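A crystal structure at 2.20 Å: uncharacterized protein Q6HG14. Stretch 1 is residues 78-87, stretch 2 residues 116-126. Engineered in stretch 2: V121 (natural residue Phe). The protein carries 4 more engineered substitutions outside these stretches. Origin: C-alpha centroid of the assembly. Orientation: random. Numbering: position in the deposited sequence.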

ATOM      1  N   PRO B  78     -12.723   3.606 -18.569  1.00 36.24           N
ATOM      2  CA  PRO B  78     -13.181   3.629 -19.961  1.00 37.30           C
ATOM      3  C   PRO B  78     -12.107   3.289 -20.990  1.00 35.80           C
ATOM      4  O   PRO B  78     -12.128   3.813 -22.099  1.00 37.89           O
ATOM      5  CB  PRO B  78     -13.685   5.057 -20.119  1.00 37.17           C
ATOM      6  CG  PRO B  78     -12.645   5.817 -19.357  1.00 37.32           C
ATOM      7  CD  PRO B  78     -12.455   4.977 -18.093  1.00 36.09           C
ATOM      8  N   PHE B  79     -11.169   2.420 -20.629  1.00 33.88           N
ATOM      9  CA  PHE B  79     -10.109   2.046 -21.562  1.00 31.47           C
ATOM     10  C   PHE B  79     -10.383   0.662 -22.133  1.00 28.34           C
ATOM     11  O   PHE B  79     -10.778  -0.247 -21.404  1.00 28.16           O
ATOM     12  CB  PHE B  79      -8.757   2.074 -20.854  1.00 34.39           C
ATOM     13  CG  PHE B  79      -8.457   3.385 -20.189  1.00 36.31           C
ATOM     14  CD1 PHE B  79      -8.580   4.585 -20.896  1.00 39.51           C
ATOM     15  CD2 PHE B  79      -8.068   3.432 -18.851  1.00 38.22           C
ATOM     16  CE1 PHE B  79      -8.323   5.817 -20.279  1.00 40.34           C
ATOM     17  CE2 PHE B  79      -7.806   4.654 -18.220  1.00 39.30           C
ATOM     18  CZ  PHE B  79      -7.935   5.851 -18.935  1.00 39.46           C
ATOM     19  N   PRO B  80     -10.177   0.483 -23.450  1.00 26.24           N
ATOM     20  CA  PRO B  80     -10.412  -0.802 -24.122  1.00 23.65           C
ATOM     21  C   PRO B  80      -9.388  -1.886 -23.814  1.00 22.72           C
ATOM     22  O   PRO B  80      -8.772  -2.442 -24.712  1.00 23.25           O
ATOM     23  CB  PRO B  80     -10.420  -0.418 -25.595  1.00 25.29           C
ATOM     24  CG  PRO B  80      -9.398   0.679 -25.646  1.00 25.79           C
ATOM     25  CD  PRO B  80      -9.759   1.510 -24.425  1.00 26.10           C
ATOM     26  N   VAL B  81      -9.221  -2.198 -22.538  1.00 22.84           N
ATOM     27  CA  VAL B  81      -8.273  -3.222 -22.135  1.00 22.98           C
ATOM     28  C   VAL B  81      -8.795  -3.959 -20.924  1.00 22.72           C
ATOM     29  O   VAL B  81      -9.597  -3.426 -20.161  1.00 22.19           O
ATOM     30  CB  VAL B  81      -6.896  -2.621 -21.762  1.00 24.05           C
ATOM     31  CG1 VAL B  81      -6.252  -1.976 -22.987  1.00 23.80           C
ATOM     32  CG2 VAL B  81      -7.063  -1.602 -20.641  1.00 23.90           C
ATOM     33  N   THR B  82      -8.333  -5.190 -20.758  1.00 22.86           N
ATOM     34  CA  THR B  82      -8.718  -6.014 -19.627  1.00 21.60           C
ATOM     35  C   THR B  82      -7.432  -6.637 -19.093  1.00 21.09           C
ATOM     36  O   THR B  82      -6.385  -6.528 -19.728  1.00 19.87           O
ATOM     37  CB  THR B  82      -9.716  -7.114 -20.046  1.00 21.16           C
ATOM     38  OG1 THR B  82     -10.158  -7.818 -18.884  1.00 20.67           O
ATOM     39  CG2 THR B  82      -9.068  -8.098 -21.002  1.00 21.50           C
ATOM     40  N   ASN B  83      -7.495  -7.275 -17.931  1.00 21.29           N
ATOM     41  CA  ASN B  83      -6.300  -7.876 -17.345  1.00 21.53           C
ATOM     42  C   ASN B  83      -5.201  -6.823 -17.215  1.00 19.72           C
ATOM     43  O   ASN B  83      -4.018  -7.116 -17.364  1.00 19.95           O
ATOM     44  CB  ASN B  83      -5.792  -9.026 -18.218  1.00 25.04           C
ATOM     45  CG  ASN B  83      -6.831 -10.116 -18.416  1.00 28.62           C
ATOM     46  OD1 ASN B  83      -7.375 -10.656 -17.454  1.00 29.19           O
ATOM     47  ND2 ASN B  83      -7.103 -10.449 -19.673  1.00 30.56           N
ATOM     48  N   TYR B  84      -5.599  -5.594 -16.925  1.00 18.89           N
ATOM     49  CA  TYR B  84      -4.657  -4.490 -16.802  1.00 19.06           C
ATOM     50  C   TYR B  84      -3.870  -4.439 -15.491  1.00 19.39           C
ATOM     51  O   TYR B  84      -4.449  -4.460 -14.406  1.00 19.35           O
ATOM     52  CB  TYR B  84      -5.404  -3.174 -16.970  1.00 18.34           C
ATOM     53  CG  TYR B  84      -4.496  -1.973 -17.041  1.00 19.59           C
ATOM     54  CD1 TYR B  84      -3.857  -1.641 -18.224  1.00 17.46           C
ATOM     55  CD2 TYR B  84      -4.284  -1.162 -15.924  1.00 18.51           C
ATOM     56  CE1 TYR B  84      -3.034  -0.530 -18.308  1.00 18.97           C
ATOM     57  CE2 TYR B  84      -3.459  -0.046 -15.989  1.00 17.77           C
ATOM     58  CZ  TYR B  84      -2.837   0.268 -17.193  1.00 19.13           C
ATOM     59  OH  TYR B  84      -2.031   1.379 -17.297  1.00 18.63           O
ATOM     60  N   LEU B  85      -2.548  -4.379 -15.610  1.00 18.30           N
ATOM     61  CA  LEU B  85      -1.656  -4.260 -14.462  1.00 18.41           C
ATOM     62  C   LEU B  85      -0.651  -3.195 -14.845  1.00 17.92           C
ATOM     63  O   LEU B  85      -0.143  -3.207 -15.962  1.00 18.76           O
ATOM     64  CB  LEU B  85      -0.898  -5.554 -14.178  1.00 19.32           C
ATOM     65  CG  LEU B  85      -1.483  -6.560 -13.193  1.00 23.09           C
ATOM     66  CD1 LEU B  85      -0.420  -7.619 -12.917  1.00 24.12           C
ATOM     67  CD2 LEU B  85      -1.894  -5.879 -11.889  1.00 20.29           C
ATOM     68  N   SER B  86      -0.355  -2.282 -13.930  1.00 16.25           N
ATOM     69  CA  SER B  86       0.594  -1.218 -14.224  1.00 15.42           C
ATOM     70  C   SER B  86       1.520  -0.965 -13.045  1.00 15.46           C
ATOM     71  O   SER B  86       1.104  -1.029 -11.892  1.00 16.46           O
ATOM     72  CB  SER B  86      -0.153   0.071 -14.576  1.00 13.75           C
ATOM     73  OG  SER B  86       0.744   1.093 -14.975  1.00 12.05           O
ATOM     74  N   THR B  87       2.779  -0.680 -13.343  1.00 15.55           N
ATOM     75  CA  THR B  87       3.750  -0.412 -12.301  1.00 15.68           C
ATOM     76  C   THR B  87       4.512   0.868 -12.610  1.00 15.38           C
ATOM     77  O   THR B  87       4.950   1.085 -13.736  1.00 15.05           O
ATOM     78  CB  THR B  87       4.772  -1.558 -12.174  1.00 14.89           C
ATOM     79  OG1 THR B  87       4.097  -2.762 -11.794  1.00 16.56           O
ATOM     80  CG2 THR B  87       5.835  -1.217 -11.119  1.00 17.27           C
TER
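Stretch 2 116-126: EAINLVHGIYS

Stretch 2 is helical throughout, with phi/psi near -65/-43 and i to i+4 bonds such as V121 N to A117 O (2.9 Å) and Y125 N to V121 O (3.0 Å). Its axis runs in roughly the same direction as strand 84-87, crossing at -30° with a closest approach of 12.0 Å. At the strand, side chains bridge that spacing; 384 Å² is buried in total. The nearest CA pair is P80 CA and A117 CA, 6.8 Å apart.

Helical periodicity brings A117, L120, I124 and Y125 toward stretch 1. L120 (chi1 t, chi2 p) directs CD2 into the P80-F79 corner, 3.7 Å from P80 CD and 4.2 Å from F79 CD1. F79 (chi1 m, chi2 -51°) turns one ring face to I124, whose m, t chain extends CD1 over it, 4.1 Å from the centroid and 22° off the normal, a CH-pi contact. V81, chi1 m, packs CG1 3.9 Å from A117 CB.

Along the strand, CA-to-CB alternates: Y84 and S86 point toward the helix, L85 and T87 away. Chi1 t on Y84 and m on Y125 bring their hydroxyls together, OH to OH 2.6 Å, a hydrogen bond in which either may donate. S86, chi1 t, carries OG to the same site, 2.9 Å from Y125 OH. The engineered V121, chi1 t, lies at the Y84 ring edge, CG1 4.3 Å from Y84 CE1.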

ATOM      1  N   GLU B 116      -3.319  -0.264 -31.009  1.00 21.33           N
ATOM      2  CA  GLU B 116      -4.079   0.886 -30.531  1.00 20.33           C
ATOM      3  C   GLU B 116      -4.121   0.934 -29.001  1.00 19.48           C
ATOM      4  O   GLU B 116      -4.081   2.012 -28.407  1.00 18.07           O
ATOM      5  CB  GLU B 116      -5.504   0.856 -31.086  1.00 21.95           C
ATOM      6  CG  GLU B 116      -6.204   2.198 -31.013  1.00 28.48           C
ATOM      7  CD  GLU B 116      -7.575   2.180 -31.658  1.00 34.36           C
ATOM      8  OE1 GLU B 116      -7.696   1.636 -32.783  1.00 34.25           O
ATOM      9  OE2 GLU B 116      -8.526   2.719 -31.044  1.00 38.39           O
ATOM     10  N   ALA B 117      -4.205  -0.231 -28.365  1.00 17.44           N
ATOM     11  CA  ALA B 117      -4.247  -0.283 -26.909  1.00 17.96           C
ATOM     12  C   ALA B 117      -2.893   0.174 -26.392  1.00 17.60           C
ATOM     13  O   ALA B 117      -2.799   0.949 -25.440  1.00 17.98           O
ATOM     14  CB  ALA B 117      -4.541  -1.701 -26.436  1.00 16.59           C
ATOM     15  N   ILE B 118      -1.844  -0.309 -27.046  1.00 17.01           N
ATOM     16  CA  ILE B 118      -0.482   0.037 -26.690  1.00 16.85           C
ATOM     17  C   ILE B 118      -0.236   1.541 -26.828  1.00 17.80           C
ATOM     18  O   ILE B 118       0.328   2.165 -25.931  1.00 17.22           O
ATOM     19  CB  ILE B 118       0.514  -0.756 -27.569  1.00 16.91           C
ATOM     20  CG1 ILE B 118       0.617  -2.192 -27.051  1.00 15.39           C
ATOM     21  CG2 ILE B 118       1.868  -0.064 -27.597  1.00 15.99           C
ATOM     22  CD1 ILE B 118       1.308  -3.146 -28.013  1.00 18.23           C
ATOM     23  N   ASN B 119      -0.669   2.122 -27.945  1.00 18.04           N
ATOM     24  CA  ASN B 119      -0.485   3.553 -28.181  1.00 19.15           C
ATOM     25  C   ASN B 119      -1.262   4.392 -27.168  1.00 19.37           C
ATOM     26  O   ASN B 119      -0.787   5.432 -26.719  1.00 18.60           O
ATOM     27  CB  ASN B 119      -0.923   3.918 -29.607  1.00 18.85           C
ATOM     28  CG  ASN B 119      -0.785   5.402 -29.903  1.00 19.34           C
ATOM     29  OD1 ASN B 119       0.263   5.998 -29.659  1.00 20.49           O
ATOM     30  ND2 ASN B 119      -1.842   6.002 -30.440  0.50 19.33           N
ATOM     31  N   LEU B 120      -2.460   3.938 -26.813  1.00 19.31           N
ATOM     32  CA  LEU B 120      -3.281   4.656 -25.845  1.00 19.19           C
ATOM     33  C   LEU B 120      -2.642   4.612 -24.455  1.00 17.86           C
ATOM     34  O   LEU B 120      -2.536   5.628 -23.775  1.00 17.98           O
ATOM     35  CB  LEU B 120      -4.678   4.043 -25.781  1.00 20.97           C
ATOM     36  CG  LEU B 120      -5.532   4.481 -24.589  1.00 25.57           C
ATOM     37  CD1 LEU B 120      -5.880   5.966 -24.710  1.00 26.72           C
ATOM     38  CD2 LEU B 120      -6.798   3.644 -24.542  1.00 27.77           C
ATOM     39  N   VAL B 121      -2.231   3.426 -24.033  1.00 16.55           N
ATOM     40  CA  VAL B 121      -1.605   3.271 -22.725  1.00 16.97           C
ATOM     41  C   VAL B 121      -0.276   4.020 -22.668  1.00 16.19           C
ATOM     42  O   VAL B 121      -0.005   4.739 -21.712  1.00 16.89           O
ATOM     43  CB  VAL B 121      -1.388   1.784 -22.400  1.00 16.04           C
ATOM     44  CG1 VAL B 121      -0.634   1.634 -21.091  1.00 16.82           C
ATOM     45  CG2 VAL B 121      -2.742   1.081 -22.307  1.00 15.68           C
ATOM     46  N   HIS B 122       0.546   3.868 -23.701  1.00 16.95           N
ATOM     47  CA  HIS B 122       1.829   4.556 -23.736  1.00 16.38           C
ATOM     48  C   HIS B 122       1.603   6.066 -23.692  1.00 14.77           C
ATOM     49  O   HIS B 122       2.358   6.795 -23.057  1.00 16.23           O
ATOM     50  CB  HIS B 122       2.607   4.169 -25.002  1.00 17.18           C
ATOM     51  CG  HIS B 122       4.003   4.707 -25.043  1.00 18.79           C
ATOM     52  ND1 HIS B 122       4.290   6.007 -25.400  1.00 20.62           N
ATOM     53  CD2 HIS B 122       5.193   4.122 -24.761  1.00 19.34           C
ATOM     54  CE1 HIS B 122       5.598   6.197 -25.342  1.00 18.90           C
ATOM     55  NE2 HIS B 122       6.166   5.070 -24.957  1.00 19.24           N
ATOM     56  N   GLY B 123       0.552   6.524 -24.364  1.00 15.82           N
ATOM     57  CA  GLY B 123       0.237   7.943 -24.377  1.00 16.25           C
ATOM     58  C   GLY B 123      -0.111   8.444 -22.984  1.00 16.06           C
ATOM     59  O   GLY B 123       0.230   9.563 -22.606  1.00 19.07           O
ATOM     60  N   ILE B 124      -0.798   7.612 -22.216  1.00 16.65           N
ATOM     61  CA  ILE B 124      -1.170   7.971 -20.861  1.00 15.16           C
ATOM     62  C   ILE B 124       0.075   8.086 -19.981  1.00 15.84           C
ATOM     63  O   ILE B 124       0.230   9.052 -19.227  1.00 15.91           O
ATOM     64  CB  ILE B 124      -2.128   6.927 -20.269  1.00 16.33           C
ATOM     65  CG1 ILE B 124      -3.436   6.932 -21.060  1.00 17.70           C
ATOM     66  CG2 ILE B 124      -2.404   7.236 -18.786  1.00 16.95           C
ATOM     67  CD1 ILE B 124      -4.437   5.879 -20.599  1.00 16.17           C
ATOM     68  N   TYR B 125       0.968   7.108 -20.083  1.00 13.84           N
ATOM     69  CA  TYR B 125       2.191   7.129 -19.289  1.00 13.95           C
ATOM     70  C   TYR B 125       3.077   8.311 -19.670  1.00 14.61           C
ATOM     71  O   TYR B 125       3.626   8.989 -18.803  1.00 13.44           O
ATOM     72  CB  TYR B 125       2.989   5.841 -19.493  1.00 11.83           C
ATOM     73  CG  TYR B 125       2.282   4.576 -19.077  1.00 11.87           C
ATOM     74  CD1 TYR B 125       1.128   4.611 -18.291  1.00 11.53           C
ATOM     75  CD2 TYR B 125       2.799   3.330 -19.434  1.00  8.58           C
ATOM     76  CE1 TYR B 125       0.505   3.425 -17.867  1.00 10.95           C
ATOM     77  CE2 TYR B 125       2.196   2.154 -19.022  1.00 11.69           C
ATOM     78  CZ  TYR B 125       1.050   2.199 -18.239  1.00 12.53           C
ATOM     79  OH  TYR B 125       0.472   1.014 -17.824  1.00 12.24           O
ATOM     80  N   SER B 126       3.213   8.549 -20.973  1.00 15.86           N
ATOM     81  CA  SER B 126       4.035   9.637 -21.474  1.00 16.99           C
ATOM     82  C   SER B 126       3.525  11.017 -21.063  1.00 17.06           C
ATOM     83  O   SER B 126       4.314  11.924 -20.800  1.00 15.90           O
ATOM     84  CB  SER B 126       4.137   9.555 -22.994  1.00 19.10           C
ATOM     85  OG  SER B 126       4.778  10.712 -23.498  1.00 25.26           O
TER